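Local atomic coordinates of uncharacterized protein CPE2226 (Clostridium perfringens, PDB entry 3O6U), a protein that is of unknown function but probably binds FMN. Residues Ala35-Phe40 with Glu68-Leu73. Numbering follows the deposited sequence.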
loop_
_atom_site.group_PDB
_atom_site.type_symbol
_atom_site.label_atom_id
_atom_site.label_comp_id
_atom_site.label_asym_id
_atom_site.label_seq_id
_atom_site.Cartn_x
_atom_site.Cartn_y
_atom_site.Cartn_z
ATOM N N ALA A 35 6.915 -4.548 4.945
ATOM C CA ALA A 35 5.823 -3.764 4.392
ATOM C C ALA A 35 5.351 -4.427 3.088
ATOM O O ALA A 35 6.146 -4.616 2.166
ATOM C CB ALA A 35 6.275 -2.341 4.135
ATOM N N LYS A 36 4.066 -4.801 3.032
ATOM C CA LYS A 36 3.485 -5.441 1.839
ATOM C C LYS A 36 2.289 -4.670 1.292
ATOM O O LYS A 36 1.250 -4.553 1.940
ATOM C CB LYS A 36 3.084 -6.905 2.130
ATOM C CG LYS A 36 2.624 -7.692 0.880
ATOM C CD LYS A 36 3.019 -9.183 0.942
ATOM C CE LYS A 36 1.853 -10.151 0.653
ATOM N NZ LYS A 36 1.260 -10.060 -0.723
ATOM N N TYR A 37 2.440 -4.129 0.092
ATOM C CA TYR A 37 1.355 -3.356 -0.498
ATOM C C TYR A 37 0.910 -3.895 -1.852
ATOM O O TYR A 37 1.717 -4.053 -2.758
ATOM C CB TYR A 37 1.773 -1.878 -0.634
ATOM C CG TYR A 37 0.805 -1.014 -1.412
ATOM C CD1 TYR A 37 -0.346 -0.508 -0.812
ATOM C CD2 TYR A 37 1.040 -0.704 -2.749
ATOM C CE1 TYR A 37 -1.243 0.289 -1.527
ATOM C CE2 TYR A 37 0.149 0.087 -3.473
ATOM C CZ TYR A 37 -0.987 0.584 -2.856
ATOM O OH TYR A 37 -1.867 1.373 -3.558
ATOM N N ASN A 38 -0.384 -4.156 -1.978
ATOM C CA ASN A 38 -0.940 -4.655 -3.216
ATOM C C ASN A 38 -2.263 -4.057 -3.644
ATOM O O ASN A 38 -3.195 -3.955 -2.840
ATOM C CB ASN A 38 -1.190 -6.168 -3.133
ATOM C CG ASN A 38 0.072 -6.977 -3.110
ATOM O OD1 ASN A 38 0.744 -7.129 -4.128
ATOM N ND2 ASN A 38 0.411 -7.497 -1.944
ATOM N N GLU A 39 -2.311 -3.630 -4.907
ATOM C CA GLU A 39 -3.578 -3.249 -5.525
ATOM C C GLU A 39 -4.038 -4.613 -6.111
ATOM O O GLU A 39 -3.229 -5.436 -6.535
ATOM C CB GLU A 39 -3.382 -2.179 -6.576
ATOM C CG GLU A 39 -2.921 -0.870 -5.903
ATOM C CD GLU A 39 -2.327 0.140 -6.870
ATOM O OE1 GLU A 39 -2.273 -0.147 -8.085
ATOM O OE2 GLU A 39 -1.910 1.231 -6.412
ATOM N N PHE A 40 -5.334 -4.859 -6.107
ATOM C CA PHE A 40 -5.814 -6.180 -6.504
ATOM C C PHE A 40 -7.302 -6.177 -6.770
ATOM O O PHE A 40 -8.037 -5.315 -6.302
ATOM C CB PHE A 40 -5.466 -7.189 -5.386
ATOM C CG PHE A 40 -6.242 -6.985 -4.103
ATOM C CD1 PHE A 40 -7.413 -7.708 -3.856
ATOM C CD2 PHE A 40 -5.809 -6.070 -3.144
ATOM C CE1 PHE A 40 -8.142 -7.524 -2.669
ATOM C CE2 PHE A 40 -6.532 -5.883 -1.963
ATOM C CZ PHE A 40 -7.702 -6.611 -1.729
ATOM N N GLU A 68 6.693 -2.298 -10.612
ATOM C CA GLU A 68 7.753 -1.419 -10.151
ATOM C C GLU A 68 7.337 -0.536 -8.948
ATOM O O GLU A 68 8.035 -0.530 -7.929
ATOM C CB GLU A 68 8.212 -0.480 -11.275
ATOM C CG GLU A 68 8.217 -1.153 -12.632
ATOM C CD GLU A 68 9.001 -0.394 -13.687
ATOM O OE1 GLU A 68 8.507 0.648 -14.177
ATOM O OE2 GLU A 68 10.123 -0.843 -14.022
ATOM N N TYR A 69 6.213 0.188 -9.034
ATOM C CA TYR A 69 5.907 1.101 -7.938
ATOM C C TYR A 69 5.539 0.499 -6.606
ATOM O O TYR A 69 5.897 1.080 -5.575
ATOM C CB TYR A 69 4.885 2.220 -8.339
ATOM C CG TYR A 69 3.461 1.823 -8.678
ATOM C CD1 TYR A 69 2.603 1.276 -7.723
ATOM C CD2 TYR A 69 2.951 2.047 -9.955
ATOM C CE1 TYR A 69 1.282 0.955 -8.052
ATOM C CE2 TYR A 69 1.658 1.732 -10.276
ATOM C CZ TYR A 69 0.832 1.190 -9.333
ATOM O OH TYR A 69 -0.440 0.844 -9.716
ATOM N N GLU A 70 4.910 -0.680 -6.595
ATOM C CA GLU A 70 4.494 -1.245 -5.314
ATOM C C GLU A 70 5.659 -1.652 -4.463
ATOM O O GLU A 70 5.671 -1.386 -3.268
ATOM C CB GLU A 70 3.495 -2.406 -5.494
ATOM C CG GLU A 70 2.171 -1.959 -6.109
ATOM C CD GLU A 70 1.190 -3.094 -6.251
ATOM O OE1 GLU A 70 1.641 -4.264 -6.198
ATOM O OE2 GLU A 70 -0.017 -2.823 -6.421
ATOM N N PRO A 71 6.668 -2.305 -5.061
ATOM C CA PRO A 71 7.793 -2.672 -4.199
ATOM C C PRO A 71 8.563 -1.410 -3.794
ATOM O O PRO A 71 9.161 -1.373 -2.723
ATOM C CB PRO A 71 8.615 -3.624 -5.060
ATOM C CG PRO A 71 7.663 -4.080 -6.149
ATOM C CD PRO A 71 6.790 -2.895 -6.401
ATOM N N GLN A 72 8.553 -0.372 -4.629
ATOM C CA GLN A 72 9.229 0.869 -4.245
ATOM C C GLN A 72 8.558 1.521 -3.042
ATOM O O GLN A 72 9.240 1.916 -2.087
ATOM C CB GLN A 72 9.285 1.857 -5.414
ATOM C CG GLN A 72 10.322 1.420 -6.437
ATOM C CD GLN A 72 10.414 2.321 -7.646
ATOM O OE1 GLN A 72 10.214 3.533 -7.553
ATOM N NE2 GLN A 72 10.749 1.732 -8.795
ATOM N N LEU A 73 7.226 1.603 -3.076
ATOM C CA LEU A 73 6.469 2.213 -1.991
ATOM C C LEU A 73 6.729 1.472 -0.686
ATOM O O LEU A 73 6.892 2.089 0.382
ATOM C CB LEU A 73 4.979 2.214 -2.349
ATOM C CG LEU A 73 4.667 3.093 -3.565
ATOM C CD1 LEU A 73 3.303 2.780 -4.111
ATOM C CD2 LEU A 73 4.760 4.553 -3.174
HETATM O O HOH W 1 -0.531 -5.609 -6.742
#
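In Glu70 and Glu39, which cross obliquely, CG lies anti to the carbonyl carbon (chi1 -65° and -67°), and from there the extended chains take each carboxylate across to the opposite segment. Glu70 reaches the edge strand: its OE2 accepts the backbone N-H of Glu39 at 2.9 Å, the nitrogen lying above the carboxylate plane. Its other oxygen, OE1, is hydrogen-bonded to a water that also bonds Glu39 O, and forms a salt bridge with Arg49; Tyr37 O lies 3.4 Å from Glu70 OE1, two acceptors whose repulsion Arg49 may ease. On the way, Glu70 CG passes the edge of the Tyr37 ring, 3.8 Å from CD2, and one turn later Leu73 CD1 approaches CE2 of the same ring.

Glu39 reaches back toward the helix. Tyr69 OH donates to its OE1 at 2.6 Å, on the syn side and somewhat out of plane, with ring and carboxylate planes 53° apart. Tyr37 OH donates to OE2, at 2.9 Å, through the anti lone pair. Lys48 pairs with OE1 and Ser94 bonds to OE2, so both oxygens of this buried acid are multiply held. The two carboxylates stand nearly perpendicular, Glu39 OE1 being 3.9 Å from Glu70 OE2; Lys48 and Arg49 probably ease that repulsion.

The strand and helix run roughly antiparallel, their axes 7.8 Å apart at closest approach. Helix 92-111 adds Phe98, edge-to-face with Tyr37. The whole is a buried polar network joining helix 66-80 to edge strand 32-41 of the antiparallel part of a mixed sheet, in an alpha+beta fold assigned to the FMN-binding domain family.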